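Local coordinates for arginine--tRNA ligase (Campylobacter jejuni, PDB 3FNR), which catalyses the ATP-dependent attachment of arginine to its cognate tRNA, releasing AMP and diphosphate, as a monomeric class I aminoacyl-tRNA synthetase, at residues V37-L45 with K144-L155. The protein carries 1 engineered substitution. Numbering follows the deposited sequence.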
loop_
_atom_site.group_PDB
_atom_site.type_symbol
_atom_site.label_atom_id
_atom_site.label_comp_id
_atom_site.label_asym_id
_atom_site.label_seq_id
_atom_site.Cartn_x
_atom_site.Cartn_y
_atom_site.Cartn_z
ATOM N N VAL A 37 1.550 -6.732 1.511
ATOM C CA VAL A 37 0.691 -6.939 2.680
ATOM C C VAL A 37 0.804 -8.388 3.149
ATOM O O VAL A 37 1.566 -8.659 4.078
ATOM C CB VAL A 37 -0.806 -6.475 2.499
ATOM C CG1 VAL A 37 -1.522 -6.470 3.838
ATOM C CG2 VAL A 37 -0.888 -5.073 1.884
ATOM N N SER A 38 0.063 -9.296 2.506
ATOM C CA SER A 38 0.124 -10.744 2.775
ATOM C C SER A 38 0.101 -11.102 4.251
ATOM O O SER A 38 0.907 -11.901 4.707
ATOM C CB SER A 38 1.366 -11.368 2.128
ATOM O OG SER A 38 1.328 -11.229 0.719
ATOM N N ALA A 39 -0.806 -10.486 5.000
ATOM C CA ALA A 39 -0.927 -10.751 6.424
ATOM C C ALA A 39 -1.695 -12.052 6.641
ATOM O O ALA A 39 -2.544 -12.421 5.821
ATOM C CB ALA A 39 -1.632 -9.608 7.101
ATOM N N ASN A 40 -1.381 -12.743 7.732
ATOM C CA ASN A 40 -2.100 -13.957 8.124
ATOM C C ASN A 40 -3.590 -13.704 8.307
ATOM O O ASN A 40 -3.964 -12.707 8.918
ATOM C CB ASN A 40 -1.509 -14.508 9.413
ATOM C CG ASN A 40 -0.088 -14.989 9.235
ATOM O OD1 ASN A 40 0.328 -15.360 8.132
ATOM N ND2 ASN A 40 0.670 -14.986 10.317
ATOM N N PRO A 41 -4.450 -14.595 7.761
ATOM C CA PRO A 41 -5.907 -14.411 7.841
ATOM C C PRO A 41 -6.465 -14.828 9.206
ATOM O O PRO A 41 -7.431 -15.599 9.289
ATOM C CB PRO A 41 -6.428 -15.322 6.728
ATOM C CG PRO A 41 -5.429 -16.428 6.664
ATOM C CD PRO A 41 -4.093 -15.827 7.026
ATOM N N THR A 42 -5.853 -14.299 10.261
ATOM C CA THR A 42 -6.140 -14.692 11.630
ATOM C C THR A 42 -6.589 -13.490 12.470
ATOM O O THR A 42 -6.675 -13.572 13.703
ATOM C CB THR A 42 -4.894 -15.302 12.272
ATOM O OG1 THR A 42 -3.831 -14.341 12.235
ATOM C CG2 THR A 42 -4.473 -16.572 11.529
ATOM N N GLY A 43 -6.865 -12.376 11.792
ATOM C CA GLY A 43 -7.252 -11.135 12.457
ATOM C C GLY A 43 -7.344 -9.938 11.529
ATOM O O GLY A 43 -6.990 -10.038 10.349
ATOM N N PRO A 44 -7.833 -8.794 12.048
ATOM C CA PRO A 44 -7.786 -7.545 11.286
ATOM C C PRO A 44 -6.345 -7.053 11.170
ATOM O O PRO A 44 -5.491 -7.442 11.978
ATOM C CB PRO A 44 -8.608 -6.576 12.141
ATOM C CG PRO A 44 -8.518 -7.124 13.533
ATOM C CD PRO A 44 -8.456 -8.614 13.373
ATOM N N LEU A 45 -6.085 -6.218 10.167
ATOM C CA LEU A 45 -4.744 -5.688 9.926
ATOM C C LEU A 45 -4.241 -4.839 11.088
ATOM O O LEU A 45 -4.959 -3.994 11.619
ATOM C CB LEU A 45 -4.708 -4.884 8.626
ATOM C CG LEU A 45 -4.983 -5.660 7.338
ATOM C CD1 LEU A 45 -4.822 -4.768 6.126
ATOM C CD2 LEU A 45 -4.062 -6.859 7.233
ATOM N N LYS A 144 -11.229 -18.226 8.782
ATOM C CA LYS A 144 -10.170 -17.598 7.997
ATOM C C LYS A 144 -10.738 -16.916 6.758
ATOM O O LYS A 144 -10.178 -15.925 6.285
ATOM C CB LYS A 144 -9.049 -18.595 7.641
ATOM C CG LYS A 144 -9.387 -19.660 6.592
ATOM C CD LYS A 144 -8.898 -19.294 5.192
ATOM C CE LYS A 144 -8.952 -20.498 4.255
ATOM N NZ LYS A 144 -10.311 -20.820 3.766
ATOM N N ASP A 145 -11.848 -17.453 6.249
ATOM C CA ASP A 145 -12.573 -16.838 5.145
ATOM C C ASP A 145 -13.275 -15.549 5.574
ATOM O O ASP A 145 -13.379 -14.612 4.786
ATOM C CB ASP A 145 -13.573 -17.823 4.533
ATOM C CG ASP A 145 -12.913 -18.819 3.583
ATOM O OD1 ASP A 145 -11.937 -18.442 2.893
ATOM O OD2 ASP A 145 -13.380 -19.977 3.520
ATOM N N LYS A 146 -13.750 -15.513 6.819
ATOM C CA LYS A 146 -14.379 -14.313 7.371
ATOM C C LYS A 146 -13.324 -13.239 7.630
ATOM O O LYS A 146 -13.552 -12.062 7.353
ATOM C CB LYS A 146 -15.135 -14.628 8.666
ATOM C CG LYS A 146 -16.413 -15.453 8.514
ATOM C CD LYS A 146 -17.660 -14.587 8.352
ATOM C CE LYS A 146 -18.141 -14.533 6.911
ATOM N NZ LYS A 146 -19.542 -14.022 6.819
ATOM N N MET A 147 -12.170 -13.660 8.149
ATOM C CA MET A 147 -11.046 -12.757 8.392
ATOM C C MET A 147 -10.450 -12.186 7.117
ATOM O O MET A 147 -10.007 -11.044 7.100
ATOM C CB MET A 147 -9.960 -13.437 9.225
ATOM C CG MET A 147 -10.353 -13.716 10.670
ATOM S SD MET A 147 -10.700 -12.259 11.671
ATOM C CE MET A 147 -12.436 -11.961 11.331
ATOM N N LEU A 148 -10.451 -12.980 6.056
ATOM C CA LEU A 148 -9.999 -12.520 4.755
ATOM C C LEU A 148 -10.966 -11.490 4.190
ATOM O O LEU A 148 -10.548 -10.559 3.503
ATOM C CB LEU A 148 -9.855 -13.695 3.790
ATOM C CG LEU A 148 -8.771 -13.592 2.720
ATOM C CD1 LEU A 148 -7.401 -13.377 3.345
ATOM C CD2 LEU A 148 -8.775 -14.847 1.875
ATOM N N VAL A 149 -12.254 -11.669 4.479
ATOM C CA VAL A 149 -13.277 -10.682 4.149
ATOM C C VAL A 149 -13.015 -9.400 4.949
ATOM O O VAL A 149 -13.071 -8.300 4.384
ATOM C CB VAL A 149 -14.726 -11.240 4.361
ATOM C CG1 VAL A 149 -15.756 -10.122 4.529
ATOM C CG2 VAL A 149 -15.126 -12.143 3.205
ATOM N N LEU A 150 -12.689 -9.561 6.237
ATOM C CA LEU A 150 -12.355 -8.446 7.125
ATOM C C LEU A 150 -11.116 -7.677 6.661
ATOM O O LEU A 150 -11.127 -6.443 6.618
ATOM C CB LEU A 150 -12.172 -8.914 8.581
ATOM C CG LEU A 150 -11.902 -7.806 9.618
ATOM C CD1 LEU A 150 -13.007 -6.732 9.641
ATOM C CD2 LEU A 150 -11.707 -8.372 11.018
ATOM N N ILE A 151 -10.059 -8.414 6.320
ATOM C CA ILE A 151 -8.813 -7.828 5.843
ATOM C C ILE A 151 -9.065 -7.055 4.545
ATOM O O ILE A 151 -8.606 -5.922 4.397
ATOM C CB ILE A 151 -7.728 -8.901 5.668
ATOM C CG1 ILE A 151 -7.181 -9.313 7.043
ATOM C CG2 ILE A 151 -6.589 -8.400 4.759
ATOM C CD1 ILE A 151 -6.413 -10.637 7.027
ATOM N N LYS A 152 -9.832 -7.644 3.634
ATOM C CA LYS A 152 -10.193 -6.960 2.392
ATOM C C LYS A 152 -10.893 -5.626 2.631
ATOM O O LYS A 152 -10.576 -4.636 1.967
ATOM C CB LYS A 152 -11.025 -7.857 1.485
ATOM C CG LYS A 152 -10.184 -8.869 0.717
ATOM C CD LYS A 152 -11.063 -9.797 -0.098
ATOM C CE LYS A 152 -10.278 -10.981 -0.616
ATOM N NZ LYS A 152 -11.065 -11.720 -1.646
ATOM N N GLN A 153 -11.801 -5.582 3.603
ATOM C CA GLN A 153 -12.485 -4.322 3.905
ATOM C C GLN A 153 -11.645 -3.331 4.719
ATOM O O GLN A 153 -11.821 -2.121 4.575
ATOM C CB GLN A 153 -13.909 -4.531 4.463
ATOM C CG GLN A 153 -14.022 -5.383 5.705
ATOM C CD GLN A 153 -15.410 -5.994 5.896
ATOM O OE1 GLN A 153 -15.818 -6.276 7.018
ATOM N NE2 GLN A 153 -16.134 -6.202 4.800
ATOM N N ASN A 154 -10.718 -3.850 5.533
ATOM C CA ASN A 154 -9.670 -3.043 6.176
ATOM C C ASN A 154 -8.877 -2.276 5.127
ATOM O O ASN A 154 -8.618 -1.090 5.282
ATOM C CB ASN A 154 -8.687 -3.915 6.965
ATOM C CG ASN A 154 -9.205 -4.340 8.321
ATOM O OD1 ASN A 154 -8.469 -4.961 9.092
ATOM N ND2 ASN A 154 -10.458 -4.014 8.630
ATOM N N LEU A 155 -8.516 -2.971 4.052
ATOM C CA LEU A 155 -7.804 -2.387 2.928
ATOM C C LEU A 155 -8.680 -1.446 2.102
ATOM O O LEU A 155 -8.210 -0.420 1.627
ATOM C CB LEU A 155 -7.248 -3.498 2.028
ATOM C CG LEU A 155 -6.055 -4.297 2.559
ATOM C CD1 LEU A 155 -5.767 -5.502 1.667
ATOM C CD2 LEU A 155 -4.823 -3.406 2.688
HETATM O O HOH W 1 -7.198 -3.222 11.153
#
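Leu-45 and Asn-154 form the polar joint of this buried contact: the backbone N of Leu-45 donates to Asn-154 OD1 at 2.9 Å, with an N-H...O angle of 154°, and the C=O...N angle of 160° brings the donor in almost head-on to the carbonyl oxygen. A water gives a second hydrogen to the same OD1 at 3.0 Å; the amide oxygen thus accepts two hydrogen bonds, one from the loop and one from water. The Leu-45 side chain runs past that of Asn-154 in the opposite direction and forks over the helix, CD1 meeting Leu-155 CD2 at 3.7 Å and CD2 lying 3.9 Å from Ile-151 CG2. With CG1 anti to its carbonyl carbon (chi1 -76°), Ile-151 holds CD1 close to two loop carbonyls, 3.4 Å from Gly-43 O and farther from Asn-40 O. One turn back, Met-147 CB packs against Pro-41 O, and its bent chain sets SD 3.7 Å from Gly-43 CA. Pro-41, centre of an inverse gamma turn, rests its CB on Leu-148 CD1, while the Pro-44 ring lies against Leu-150 CD2. Further out, Tyr-74 and Tyr-114 bind the carbonyls of Ala-39 and Thr-42, and Val-76 backs Pro-41 and Leu-148. Helix 136-157 thus packs against the first seven residues of the HIGH motif, which follows strand 31-35 in the nucleotide-binding Rossmann-like catalytic domain of class I synthetases.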